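ESAT-6-like protein SAG1039 (Streptococcus agalactiae serogroup V, PDB 3GWK) is of unknown function but, as a homodimeric WXG100 protein of the ESAT-6 type, is probably exported by a type VII-like secretion system. Local coordinates at residues L8-L13 / D83-T88; K19-S24 / L70-N75; S15-Y20 / Q77-A82. All coordinates share one frame; numbering follows the deposited sequence. Where two conformers were deposited one is given.

Interaction 1: residues L8-L13 / D83-T88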
ATOM      1  N   LEU A   8      18.601  -6.721  18.170  1.00 17.89           N
ATOM      2  CA  LEU A   8      17.474  -7.627  17.950  1.00 16.47           C
ATOM      3  C   LEU A   8      17.991  -9.063  17.867  1.00 14.74           C
ATOM      4  O   LEU A   8      18.963  -9.338  17.176  1.00 16.67           O
ATOM      5  CB  LEU A   8      16.686  -7.336  16.701  1.00 16.86           C
ATOM      6  CG  LEU A   8      16.046  -5.930  16.704  1.00 19.73           C
ATOM      7  CD1 LEU A   8      15.300  -5.717  15.349  1.00 23.94           C
ATOM      8  CD2 LEU A   8      15.149  -5.724  17.893  1.00 24.14           C
ATOM      9  N   THR A   9      17.355  -9.981  18.574  1.00 16.04           N
ATOM     10  CA  THR A   9      17.639 -11.383  18.469  1.00 15.89           C
ATOM     11  C   THR A   9      17.192 -11.976  17.120  1.00 14.34           C
ATOM     12  O   THR A   9      16.371 -11.374  16.452  1.00 13.17           O
ATOM     13  CB  THR A   9      16.908 -12.185  19.531  1.00 16.04           C
ATOM     14  OG1 THR A   9      15.529 -12.133  19.264  1.00 17.03           O
ATOM     15  CG2 THR A   9      17.218 -11.676  20.952  1.00 19.20           C
ATOM     16  N   PRO A  10      17.684 -13.177  16.742  1.00 12.64           N
ATOM     17  CA  PRO A  10      17.123 -13.796  15.529  1.00 13.30           C
ATOM     18  C   PRO A  10      15.621 -13.897  15.502  1.00 12.11           C
ATOM     19  O   PRO A  10      14.943 -13.658  14.505  1.00 12.60           O
ATOM     20  CB  PRO A  10      17.820 -15.180  15.479  1.00 13.37           C
ATOM     21  CG  PRO A  10      19.200 -14.864  16.142  1.00 14.90           C
ATOM     22  CD  PRO A  10      18.877 -13.901  17.273  1.00 14.93           C
ATOM     23  N   GLU A  11      15.058 -14.248  16.647  1.00 13.09           N
ATOM     24  CA  GLU A  11      13.608 -14.389  16.752  0.53 14.27           C
ATOM     25  C   GLU A  11      12.877 -13.037  16.546  1.00 11.95           C
ATOM     26  O   GLU A  11      11.839 -12.961  15.887  1.00 12.61           O
ATOM     27  CB  GLU A  11      13.287 -14.920  18.165  0.53 15.16           C
ATOM     28  CG  GLU A  11      13.764 -16.326  18.398  0.53 22.28           C
ATOM     29  CD  GLU A  11      15.279 -16.580  18.522  0.53 23.92           C
ATOM     30  OE1 GLU A  11      15.521 -17.770  18.182  0.53 22.30           O
ATOM     31  OE2 GLU A  11      16.192 -15.728  18.931  0.53 16.56           O
ATOM     32  N   GLU A  12      13.457 -11.997  17.124  1.00 14.06           N
ATOM     33  CA  GLU A  12      12.893 -10.686  16.929  1.00 13.15           C
ATOM     34  C   GLU A  12      13.007 -10.233  15.487  1.00 12.84           C
ATOM     35  O   GLU A  12      12.087  -9.644  14.934  1.00 12.75           O
ATOM     36  CB  GLU A  12      13.530  -9.657  17.827  1.00 15.47           C
ATOM     37  CG  GLU A  12      13.118  -9.841  19.302  1.00 18.57           C
ATOM     38  CD  GLU A  12      13.849  -8.906  20.251  1.00 23.54           C
ATOM     39  OE1 GLU A  12      15.073  -8.746  20.081  1.00 20.19           O
ATOM     40  OE2 GLU A  12      13.202  -8.404  21.181  1.00 33.65           O
ATOM     41  N   LEU A  13      14.162 -10.498  14.850  1.00 12.21           N
ATOM     42  CA  LEU A  13      14.356 -10.160  13.466  1.00 12.55           C
ATOM     43  C   LEU A  13      13.290 -10.882  12.593  1.00 10.90           C
ATOM     44  O   LEU A  13      12.713 -10.294  11.705  1.00 11.86           O
ATOM     45  CB  LEU A  13      15.756 -10.536  13.019  1.00 12.15           C
ATOM     46  CG  LEU A  13      16.860  -9.658  13.563  1.00 12.61           C
ATOM     47  CD1 LEU A  13      18.224 -10.309  13.450  1.00 13.41           C
ATOM     48  CD2 LEU A  13      16.873  -8.356  12.888  1.00 15.65           C
ATOM     49  N   ASP A  83      19.336 -15.677  10.213  1.00  9.75           N
ATOM     50  CA  ASP A  83      19.975 -16.985  10.059  1.00 10.61           C
ATOM     51  C   ASP A  83      21.459 -16.915  10.328  1.00 10.23           C
ATOM     52  O   ASP A  83      22.069 -17.790  10.956  1.00 10.77           O
ATOM     53  CB  ASP A  83      19.789 -17.505   8.633  1.00 12.79           C
ATOM     54  CG  ASP A  83      18.411 -18.109   8.380  1.00 15.05           C
ATOM     55  OD1 ASP A  83      17.700 -18.336   9.338  1.00 16.59           O
ATOM     56  OD2 ASP A  83      18.092 -18.335   7.218  1.00 16.39           O
ATOM     57  N   ILE A  84      22.105 -15.847   9.849  1.00  9.90           N
ATOM     58  CA  ILE A  84      23.572 -15.705  10.082  1.00 10.46           C
ATOM     59  C   ILE A  84      23.866 -15.545  11.565  1.00  9.93           C
ATOM     60  O   ILE A  84      24.832 -16.152  12.091  1.00 10.15           O
ATOM     61  CB  ILE A  84      24.135 -14.526   9.273  1.00 10.45           C
ATOM     62  CG1 ILE A  84      24.070 -14.835   7.764  1.00 12.29           C
ATOM     63  CG2 ILE A  84      25.536 -14.205   9.686  1.00 13.06           C
ATOM     64  CD1 ILE A  84      24.169 -13.618   6.878  1.00 13.03           C
ATOM     65  N   ILE A  85      23.072 -14.754  12.252  1.00  9.80           N
ATOM     66  CA  ILE A  85      23.298 -14.578  13.680  1.00 10.47           C
ATOM     67  C   ILE A  85      23.044 -15.902  14.426  1.00 11.45           C
ATOM     68  O   ILE A  85      23.846 -16.287  15.305  1.00 10.70           O
ATOM     69  CB  ILE A  85      22.456 -13.446  14.271  1.00 11.48           C
ATOM     70  CG1 ILE A  85      22.894 -12.137  13.635  1.00 13.41           C
ATOM     71  CG2 ILE A  85      22.544 -13.398  15.771  1.00 12.80           C
ATOM     72  CD1 ILE A  85      22.037 -10.921  14.024  1.00 15.77           C
ATOM     73  N   GLU A  86      21.953 -16.588  14.134  1.00 11.44           N
ATOM     74  CA  GLU A  86      21.665 -17.846  14.820  1.00 11.88           C
ATOM     75  C   GLU A  86      22.800 -18.860  14.609  1.00 11.06           C
ATOM     76  O   GLU A  86      23.222 -19.537  15.574  1.00 11.11           O
ATOM     77  CB  GLU A  86      20.381 -18.393  14.276  1.00 12.70           C
ATOM     78  CG  GLU A  86      19.942 -19.668  14.917  1.00 15.29           C
ATOM     79  CD  GLU A  86      18.487 -19.908  14.497  1.00 21.86           C
ATOM     80  OE1 GLU A  86      18.339 -20.156  13.324  1.00 18.84           O
ATOM     81  OE2 GLU A  86      17.545 -19.564  15.281  1.00 33.19           O
ATOM     82  N   GLN A  87      23.378 -18.918  13.427  1.00  9.98           N
ATOM     83  CA  GLN A  87      24.492 -19.835  13.169  1.00 10.55           C
ATOM     84  C   GLN A  87      25.754 -19.434  13.923  1.00 10.08           C
ATOM     85  O   GLN A  87      26.543 -20.271  14.318  1.00 10.96           O
ATOM     86  CB  GLN A  87      24.782 -19.901  11.682  1.00 12.30           C
ATOM     87  CG  GLN A  87      25.765 -20.943  11.308  1.00 14.19           C
ATOM     88  CD  GLN A  87      25.286 -22.353  11.657  1.00 15.80           C
ATOM     89  OE1 GLN A  87      24.214 -22.781  11.229  1.00 19.23           O
ATOM     90  NE2 GLN A  87      26.070 -23.071  12.487  1.00 16.69           N
ATOM     91  N   THR A  88      25.908 -18.130  14.128  1.00 10.25           N
ATOM     92  CA  THR A  88      27.022 -17.602  14.911  1.00 10.78           C
ATOM     93  C   THR A  88      26.926 -18.111  16.351  1.00 10.88           C
ATOM     94  O   THR A  88      27.906 -18.550  16.947  1.00 11.69           O
ATOM     95  CB  THR A  88      27.055 -16.084  14.896  1.00 12.08           C
ATOM     96  OG1 THR A  88      27.109 -15.627  13.539  1.00 11.97           O
ATOM     97  CG2 THR A  88      28.292 -15.571  15.627  1.00 12.75           C
TER
HETATM   98  O   HOH W   1      17.903 -18.246  17.684  0.86 28.58           O
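Pro10 and Ile85 meet where the first turn of helix 10-44 lies against helix 51-95. These two helices form the antiparallel hairpin of the WXG100 fold. The direct contact is apolar. Pro10 CG lies 3.7 Å from Ile85 CG2 and 3.8 Å from the backbone Glu86 N. The proline ring therefore rests on both a side chain and the backbone of the partner helix. Ile85 uses both of its branches. CG1 stands anti to the carbonyl carbon (chi1 -64°), CG2 anti to the backbone N. CG2 takes the proline, while CD1 approaches Leu13 CD1 at 3.9 Å. Each of these pairs crosses at about a right angle. Leu13 also packs on Leu78, Val81 and Ala82, and Met3 of helix 2-5 covers part of Ile85.

The outer side of the contact is acidic. Glu86 OE2 forms a salt bridge with Arg14, which also pairs with Asp83 OD1. This arginine probably offsets the negative charge of the two acids. Water 1 donates to Glu86 OE2 at 2.8 Å. One conformer of Glu11 turns its carboxylate toward the same water; since Glu11 has a second conformer, this bridge is doubtful.

Hydrogen bonds within 8-13 cap the start of helix 10-44. Thr9 is the N-cap and forms a capping box with Glu12. Glu12 N donates to Thr9 OG1 at 3.0 Å. In return Thr9 N donates to Glu12 OE1, also at 3.0 Å, along a nearly straight path (164°) to the anti lone pair of that oxygen.

Interaction 2: residues K19-S24 / L70-N75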
ATOM      1  N   LYS A  19       6.158  -8.902   9.426  1.00 11.06           N
ATOM      2  CA  LYS A  19       5.317  -7.690   9.261  1.00 11.81           C
ATOM      3  C   LYS A  19       5.579  -7.091   7.865  1.00 12.18           C
ATOM      4  O   LYS A  19       4.679  -6.544   7.224  1.00 12.34           O
ATOM      5  CB  LYS A  19       5.617  -6.693  10.378  1.00 12.93           C
ATOM      6  CG  LYS A  19       5.356  -7.244  11.792  1.00 13.94           C
ATOM      7  CD  LYS A  19       5.883  -6.341  12.905  1.00 13.06           C
ATOM      8  CE  LYS A  19       6.083  -7.182  14.173  1.00 14.04           C
ATOM      9  NZ  LYS A  19       6.632  -6.343  15.297  1.00 14.01           N
ATOM     10  N   TYR A  20       6.866  -7.080   7.443  1.00 10.72           N
ATOM     11  CA  TYR A  20       7.200  -6.486   6.171  1.00 11.45           C
ATOM     12  C   TYR A  20       6.667  -7.310   5.009  1.00 11.48           C
ATOM     13  O   TYR A  20       6.117  -6.746   4.047  1.00 12.69           O
ATOM     14  CB  TYR A  20       8.720  -6.290   6.027  1.00 13.63           C
ATOM     15  CG  TYR A  20       9.261  -5.156   6.867  1.00 13.50           C
ATOM     16  CD1 TYR A  20       9.634  -5.362   8.166  1.00 13.33           C
ATOM     17  CD2 TYR A  20       9.406  -3.893   6.337  1.00 12.49           C
ATOM     18  CE1 TYR A  20      10.120  -4.292   8.971  1.00 13.53           C
ATOM     19  CE2 TYR A  20       9.886  -2.812   7.137  1.00 13.94           C
ATOM     20  CZ  TYR A  20      10.218  -3.049   8.413  1.00 13.40           C
ATOM     21  OH  TYR A  20      10.685  -2.037   9.182  1.00 16.19           O
ATOM     22  N   THR A  21       6.788  -8.628   5.091  1.00 11.71           N
ATOM     23  CA  THR A  21       6.295  -9.389   3.963  1.00 13.01           C
ATOM     24  C   THR A  21       4.733  -9.321   3.899  1.00 11.47           C
ATOM     25  O   THR A  21       4.154  -9.251   2.815  1.00 12.02           O
ATOM     26  CB  THR A  21       6.774 -10.844   3.970  1.00 14.33           C
ATOM     27  OG1 THR A  21       6.485 -11.445   2.726  1.00 14.99           O
ATOM     28  CG2 THR A  21       6.275 -11.680   5.075  1.00 15.39           C
ATOM     29  N   ALA A  22       4.077  -9.398   5.067  1.00 11.23           N
ATOM     30  CA  ALA A  22       2.644  -9.293   5.048  1.00 12.62           C
ATOM     31  C   ALA A  22       2.221  -7.929   4.484  1.00 12.57           C
ATOM     32  O   ALA A  22       1.271  -7.837   3.692  1.00 12.75           O
ATOM     33  CB  ALA A  22       2.091  -9.446   6.455  1.00 14.36           C
ATOM     34  N   GLY A  23       2.904  -6.850   4.870  1.00 12.67           N
ATOM     35  CA  GLY A  23       2.536  -5.527   4.333  1.00 13.29           C
ATOM     36  C   GLY A  23       2.808  -5.432   2.863  1.00 13.12           C
ATOM     37  O   GLY A  23       2.034  -4.830   2.123  1.00 13.51           O
ATOM     38  N   SER A  24       3.911  -6.012   2.374  1.00 12.68           N
ATOM     39  CA  SER A  24       4.205  -6.034   0.951  1.00 13.29           C
ATOM     40  C   SER A  24       3.043  -6.666   0.192  1.00 12.13           C
ATOM     41  O   SER A  24       2.546  -6.137  -0.823  1.00 14.00           O
ATOM     42  CB  SER A  24       5.487  -6.808   0.706  1.00 13.81           C
ATOM     43  OG  SER A  24       5.758  -6.899  -0.684  1.00 14.98           O
ATOM     44  N   LEU A  70      10.262  -2.921  -1.851  1.00 15.26           N
ATOM     45  CA  LEU A  70      11.116  -2.562  -0.736  1.00 16.30           C
ATOM     46  C   LEU A  70      10.787  -3.362   0.524  1.00 13.47           C
ATOM     47  O   LEU A  70      11.676  -3.871   1.226  1.00 13.64           O
ATOM     48  CB  LEU A  70      10.997  -1.065  -0.464  1.00 16.41           C
ATOM     49  CG  LEU A  70      11.671  -0.589   0.831  1.00 17.22           C
ATOM     50  CD1 LEU A  70      13.215  -0.749   0.791  1.00 19.75           C
ATOM     51  CD2 LEU A  70      11.293   0.848   1.090  1.00 16.94           C
ATOM     52  N   LEU A  71       9.478  -3.475   0.845  1.00 13.34           N
ATOM     53  CA  LEU A  71       9.068  -4.172   2.033  1.00 12.37           C
ATOM     54  C   LEU A  71       9.489  -5.641   1.925  1.00 12.78           C
ATOM     55  O   LEU A  71       9.961  -6.252   2.879  1.00 13.29           O
ATOM     56  CB  LEU A  71       7.588  -4.056   2.219  1.00 13.14           C
ATOM     57  CG  LEU A  71       7.067  -2.644   2.527  1.00 17.03           C
ATOM     58  CD1 LEU A  71       5.584  -2.644   2.639  1.00 13.54           C
ATOM     59  CD2 LEU A  71       7.773  -1.704   3.417  1.00 21.58           C
ATOM     60  N   GLU A  72       9.314  -6.264   0.778  1.00 13.27           N
ATOM     61  CA  GLU A  72       9.743  -7.626   0.602  1.00 12.38           C
ATOM     62  C   GLU A  72      11.290  -7.768   0.692  1.00 13.51           C
ATOM     63  O   GLU A  72      11.795  -8.727   1.274  1.00 13.50           O
ATOM     64  CB  GLU A  72       9.221  -8.167  -0.685  1.00 15.14           C
ATOM     65  CG  GLU A  72       9.626  -9.632  -0.883  1.00 17.13           C
ATOM     66  CD  GLU A  72       9.141 -10.569   0.282  1.00 17.72           C
ATOM     67  OE1 GLU A  72       8.047 -10.300   0.834  1.00 21.83           O
ATOM     68  OE2 GLU A  72       9.810 -11.628   0.541  1.00 21.43           O
ATOM     69  N   ASP A  73      12.025  -6.783   0.144  1.00 12.75           N
ATOM     70  CA  ASP A  73      13.486  -6.819   0.244  1.00 14.51           C
ATOM     71  C   ASP A  73      13.888  -6.759   1.681  1.00 12.23           C
ATOM     72  O   ASP A  73      14.822  -7.484   2.125  1.00 13.32           O
ATOM     73  CB  ASP A  73      14.004  -5.610  -0.585  1.00 15.73           C
ATOM     74  CG  ASP A  73      15.493  -5.625  -0.835  1.00 20.11           C
ATOM     75  OD1 ASP A  73      16.088  -6.700  -0.721  1.00 18.12           O
ATOM     76  OD2 ASP A  73      16.081  -4.587  -1.202  1.00 21.86           O
ATOM     77  N   ILE A  74      13.231  -5.909   2.507  1.00 12.98           N
ATOM     78  CA  ILE A  74      13.536  -5.792   3.898  1.00 12.10           C
ATOM     79  C   ILE A  74      13.251  -7.119   4.617  1.00 12.45           C
ATOM     80  O   ILE A  74      14.070  -7.609   5.396  1.00 12.41           O
ATOM     81  CB  ILE A  74      12.848  -4.602   4.577  1.00 12.85           C
ATOM     82  CG1 ILE A  74      13.406  -3.250   4.075  1.00 16.17           C
ATOM     83  CG2 ILE A  74      12.983  -4.687   6.046  1.00 14.62           C
ATOM     84  CD1 ILE A  74      12.577  -2.049   4.517  1.00 15.61           C
ATOM     85  N   ASN A  75      12.111  -7.768   4.329  1.00 12.13           N
ATOM     86  CA  ASN A  75      11.826  -9.114   4.874  1.00 12.09           C
ATOM     87  C   ASN A  75      13.003 -10.044   4.585  1.00 10.87           C
ATOM     88  O   ASN A  75      13.529 -10.695   5.488  1.00 11.64           O
ATOM     89  CB  ASN A  75      10.577  -9.621   4.207  1.00 12.26           C
ATOM     90  CG  ASN A  75      10.326 -11.069   4.507  1.00 11.77           C
ATOM     91  OD1 ASN A  75      10.288 -11.473   5.679  1.00 13.03           O
ATOM     92  ND2 ASN A  75      10.172 -11.875   3.486  1.00 13.77           N
TER
HETATM   93  O   HOH W   2       6.003 -10.121  -1.095  0.90 32.94           O
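In the four-helix bundle of the dimer, Tyr20 presents one ring face to Ile74 at the interface of two long antiparallel helices. Ile74 CG2 sits over the centre of the Tyr20 ring, 3.6 Å from the centroid, in a CH-pi contact. Leu71 CD2 comes to the ring at its edge, 4.0 Å from Tyr20 CD2. The base of the tyrosine is close to the partner backbone: Tyr20 CB is 3.4 Å from Leu71 O. Tyr20 OH forms a hydrogen bond with Gln38 OE1 of the second subunit, and Ile41 of that subunit packs on the tyrosine.

This part of the WXG100 hairpin lies near the centre of the chain. The axes of segments 19-24 and 70-75 approach to 7.6 Å, their directions 155° apart. Small residues suit the close approach. Leu71 CD1 lies against the backbone of Gly23 and Ser24, and Ser24 CB meets Leu71 CB at 3.8 Å.

A polar strip runs beside the apolar one. Thr21 OG1 stands anti to the backbone N (chi1 -168°), beside the carbonyl carbon, and donates to the syn lone pair of Glu72 OE1 at 2.7 Å. Water 2 also donates to Glu72 OE1, and more distantly to Ser24 OG, which forms a hydrogen bond with Ala68 O as well. The other oxygen, Glu72 OE2, is held by Gln76 NE2 and by Asn75 ND2. The Asn75 bond is 3.0 Å long and arrives from above the carboxylate plane, 48° out of it.

Interaction 3: residues S15-Y20 / Q77-A82. With SO4 (sulfate ion), chain C.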
ATOM      1  N   SER A  15      10.319 -11.968  13.576  1.00 11.98           N
ATOM      2  CA  SER A  15       8.973 -11.449  13.831  1.00 13.65           C
ATOM      3  C   SER A  15       8.780 -10.100  13.090  1.00 11.54           C
ATOM      4  O   SER A  15       7.735  -9.838  12.490  1.00 12.65           O
ATOM      5  CB  SER A  15       8.870 -11.165  15.303  1.00 17.07           C
ATOM      6  OG  SER A  15       8.795 -12.387  15.972  1.00 18.94           O
ATOM      7  N   SER A  16       9.821  -9.256  13.057  1.00 12.05           N
ATOM      8  CA  SER A  16       9.757  -8.021  12.291  1.00 11.66           C
ATOM      9  C   SER A  16       9.619  -8.313  10.840  1.00 12.49           C
ATOM     10  O   SER A  16       8.770  -7.717  10.172  1.00 12.54           O
ATOM     11  CB  SER A  16      10.970  -7.159  12.608  1.00 14.32           C
ATOM     12  OG  SER A  16      10.962  -6.640  13.912  1.00 15.46           O
ATOM     13  N   ALA A  17      10.414  -9.265  10.312  1.00 11.52           N
ATOM     14  CA  ALA A  17      10.360  -9.604   8.915  1.00 12.17           C
ATOM     15  C   ALA A  17       8.964  -9.940   8.449  1.00 10.76           C
ATOM     16  O   ALA A  17       8.534  -9.566   7.389  1.00 11.88           O
ATOM     17  CB  ALA A  17      11.326 -10.794   8.620  1.00 12.09           C
ATOM     18  N   GLN A  18       8.252 -10.724   9.243  1.00 11.29           N
ATOM     19  CA  GLN A  18       6.924 -11.157   8.870  1.00 11.20           C
ATOM     20  C   GLN A  18       6.003  -9.944   8.616  1.00 12.19           C
ATOM     21  O   GLN A  18       5.152  -9.981   7.721  1.00 11.93           O
ATOM     22  CB  GLN A  18       6.288 -12.060   9.933  1.00 12.94           C
ATOM     23  CG  GLN A  18       4.862 -12.396   9.745  1.00 14.64           C
ATOM     24  CD  GLN A  18       4.579 -13.119   8.474  1.00 19.93           C
ATOM     25  OE1 GLN A  18       5.361 -13.880   7.957  1.00 25.43           O
ATOM     26  NE2 GLN A  18       3.397 -12.843   7.933  1.00 24.57           N
ATOM     27  N   LYS A  19       6.158  -8.902   9.426  1.00 11.06           N
ATOM     28  CA  LYS A  19       5.317  -7.690   9.261  1.00 11.81           C
ATOM     29  C   LYS A  19       5.579  -7.091   7.865  1.00 12.18           C
ATOM     30  O   LYS A  19       4.679  -6.544   7.224  1.00 12.34           O
ATOM     31  CB  LYS A  19       5.617  -6.693  10.378  1.00 12.93           C
ATOM     32  CG  LYS A  19       5.356  -7.244  11.792  1.00 13.94           C
ATOM     33  CD  LYS A  19       5.883  -6.341  12.905  1.00 13.06           C
ATOM     34  CE  LYS A  19       6.083  -7.182  14.173  1.00 14.04           C
ATOM     35  NZ  LYS A  19       6.632  -6.343  15.297  1.00 14.01           N
ATOM     36  N   TYR A  20       6.866  -7.080   7.443  1.00 10.72           N
ATOM     37  CA  TYR A  20       7.200  -6.486   6.171  1.00 11.45           C
ATOM     38  C   TYR A  20       6.667  -7.310   5.009  1.00 11.48           C
ATOM     39  O   TYR A  20       6.117  -6.746   4.047  1.00 12.69           O
ATOM     40  CB  TYR A  20       8.720  -6.290   6.027  1.00 13.63           C
ATOM     41  CG  TYR A  20       9.261  -5.156   6.867  1.00 13.50           C
ATOM     42  CD1 TYR A  20       9.634  -5.362   8.166  1.00 13.33           C
ATOM     43  CD2 TYR A  20       9.406  -3.893   6.337  1.00 12.49           C
ATOM     44  CE1 TYR A  20      10.120  -4.292   8.971  1.00 13.53           C
ATOM     45  CE2 TYR A  20       9.886  -2.812   7.137  1.00 13.94           C
ATOM     46  CZ  TYR A  20      10.218  -3.049   8.413  1.00 13.40           C
ATOM     47  OH  TYR A  20      10.685  -2.037   9.182  1.00 16.19           O
ATOM     48  N   GLN A  77      16.136  -9.429   3.884  1.00 12.74           N
ATOM     49  CA  GLN A  77      17.378  -9.066   4.598  1.00 13.31           C
ATOM     50  C   GLN A  77      17.296  -9.497   6.027  1.00 13.54           C
ATOM     51  O   GLN A  77      18.263 -10.051   6.559  1.00 13.22           O
ATOM     52  CB  GLN A  77      17.649  -7.559   4.571  1.00 18.53           C
ATOM     53  CG  GLN A  77      17.761  -6.881   3.226  1.00 18.39           C
ATOM     54  CD  GLN A  77      18.527  -7.679   2.304  1.00 19.24           C
ATOM     55  OE1 GLN A  77      19.741  -8.026   2.566  1.00 21.37           O
ATOM     56  NE2 GLN A  77      17.867  -8.098   1.219  1.00 21.10           N
ATOM     57  N   LEU A  78      16.164  -9.214   6.688  1.00 12.63           N
ATOM     58  CA  LEU A  78      16.039  -9.512   8.105  1.00 12.67           C
ATOM     59  C   LEU A  78      16.089 -11.022   8.333  1.00 13.19           C
ATOM     60  O   LEU A  78      16.731 -11.506   9.266  1.00 11.64           O
ATOM     61  CB  LEU A  78      14.747  -8.958   8.696  1.00 13.43           C
ATOM     62  CG  LEU A  78      14.664  -7.422   8.662  1.00 13.72           C
ATOM     63  CD1 LEU A  78      13.337  -7.009   9.153  1.00 18.00           C
ATOM     64  CD2 LEU A  78      15.809  -6.800   9.458  1.00 18.89           C
ATOM     65  N   LEU A  79      15.445 -11.825   7.463  1.00 10.93           N
ATOM     66  CA  LEU A  79      15.500 -13.291   7.570  1.00 10.73           C
ATOM     67  C   LEU A  79      16.924 -13.782   7.400  1.00 11.20           C
ATOM     68  O   LEU A  79      17.384 -14.678   8.132  1.00 11.61           O
ATOM     69  CB  LEU A  79      14.602 -13.963   6.523  1.00 11.82           C
ATOM     70  CG  LEU A  79      13.120 -13.735   6.674  1.00 12.76           C
ATOM     71  CD1 LEU A  79      12.382 -14.429   5.552  1.00 14.99           C
ATOM     72  CD2 LEU A  79      12.602 -14.258   8.035  1.00 15.52           C
ATOM     73  N   LYS A  80      17.628 -13.252   6.415  1.00 11.40           N
ATOM     74  CA  LYS A  80      19.003 -13.715   6.168  1.00 11.68           C
ATOM     75  C   LYS A  80      19.925 -13.371   7.303  1.00 10.74           C
ATOM     76  O   LYS A  80      20.782 -14.167   7.681  1.00 11.55           O
ATOM     77  CB  LYS A  80      19.456 -13.200   4.828  1.00 12.76           C
ATOM     78  CG  LYS A  80      18.710 -13.941   3.703  1.00 15.69           C
ATOM     79  CD  LYS A  80      18.901 -13.335   2.348  1.00 18.82           C
ATOM     80  CE  LYS A  80      18.007 -13.989   1.262  1.00 24.62           C
ATOM     81  NZ  LYS A  80      18.438 -15.385   1.020  1.00 30.10           N
ATOM     82  N   VAL A  81      19.802 -12.154   7.819  1.00 10.55           N
ATOM     83  CA  VAL A  81      20.610 -11.714   8.952  1.00 10.80           C
ATOM     84  C   VAL A  81      20.290 -12.603  10.183  1.00 11.17           C
ATOM     85  O   VAL A  81      21.214 -13.015  10.854  1.00 10.89           O
ATOM     86  CB  VAL A  81      20.441 -10.242   9.193  1.00 12.26           C
ATOM     87  CG1 VAL A  81      21.048  -9.809  10.507  1.00 14.52           C
ATOM     88  CG2 VAL A  81      21.005  -9.454   8.053  1.00 14.13           C
ATOM     89  N   ALA A  82      19.011 -12.876  10.426  1.00 11.16           N
ATOM     90  CA  ALA A  82      18.639 -13.717  11.535  1.00 10.64           C
ATOM     91  C   ALA A  82      19.337 -15.085  11.438  1.00 11.00           C
ATOM     92  O   ALA A  82      19.877 -15.602  12.404  1.00 10.59           O
ATOM     93  CB  ALA A  82      17.138 -13.925  11.601  1.00 11.43           C
TER
HETATM   94  S   SO4 C  98      18.934 -10.794  -1.433  0.69 17.56           S
HETATM   95  O1  SO4 C  98      17.474 -11.036  -1.215  0.58 19.26           O
HETATM   96  O2  SO4 C  98      19.692 -11.802  -0.690  0.66 17.12           O
HETATM   97  O3  SO4 C  98      19.280 -10.808  -2.873  0.64 22.62           O
HETATM   98  O4  SO4 C  98      19.288  -9.504  -0.932  0.57 15.80           O
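The apolar seam of the helical hairpin continues where Ala17 meets Leu78, between helices 10-44 and 51-95, the antiparallel pair that each subunit gives to the four-helix bundle. The segment axes come within 8.8 Å, and their directions differ by 161°. Ala17 and Leu78 are also the closest pair along the backbones, with CA atoms 5.7 Å apart.

The methyl of Ala17 points at the partner helix and touches two leucines. Ala17 CB is 3.9 Å from Leu78 CB and 3.7 Å from Leu79 CD2. Leu79 reaches in from the more exposed side of the seam and also packs on Arg14. Leu78 is the larger buried group. Its CD1, anti to its own CA (chi2 175°), lies against the backbone of helix 10-44, 3.9 Å from Ala17 N. The same methyl, Leu78 CD1, lies 4.2 Å from both Ser16 CB and Tyr20 CD1, and it meets the tyrosine ring obliquely. Leu78 also touches Leu13 of its own chain and Ile41 of the second subunit, so it joins the hairpin to the dimer interface. Ser16 OG forms a hydrogen bond with Glu37 OE1 of the second subunit.

A sulfate ion lies on the side of helix 51-95 away from helix 10-44. The ion probably comes from the crystallisation liquor. Gln77 NE2 donates to its O4 at 2.9 Å and also forms a hydrogen bond with Asp73 O. Lys80 passes the ion with its carbon chain, CE being 3.4 Å from sulfate O2.

No hydrogen bond crosses between the segments. The two helices are held here by shape and by burial of apolar surface, with Ala17, and more loosely Ser16 and Tyr20, against Leu78 and Leu79.

How the interactions relate
All three contacts join helix 10-44 to helix 51-95. They follow one another along the hairpin in the order 1, 3, 2, from near its open end to the centre of the chain. Interactions 1 and 3 touch where Leu13 and Pro10 pack on Ala82. Interactions 3 and 2 share Lys19 and Tyr20, whereas 1 and 2 do not touch. Interaction 1 joins buried apolar residues to a more exposed acidic margin bridged to Arg14. Interaction 3 is purely apolar between the helices. Interaction 2 buries the most surface and alone has a direct hydrogen bond across its segments. Interactions 2 and 3 also meet the second subunit extensively, while interaction 1 reaches it through Leu8 alone.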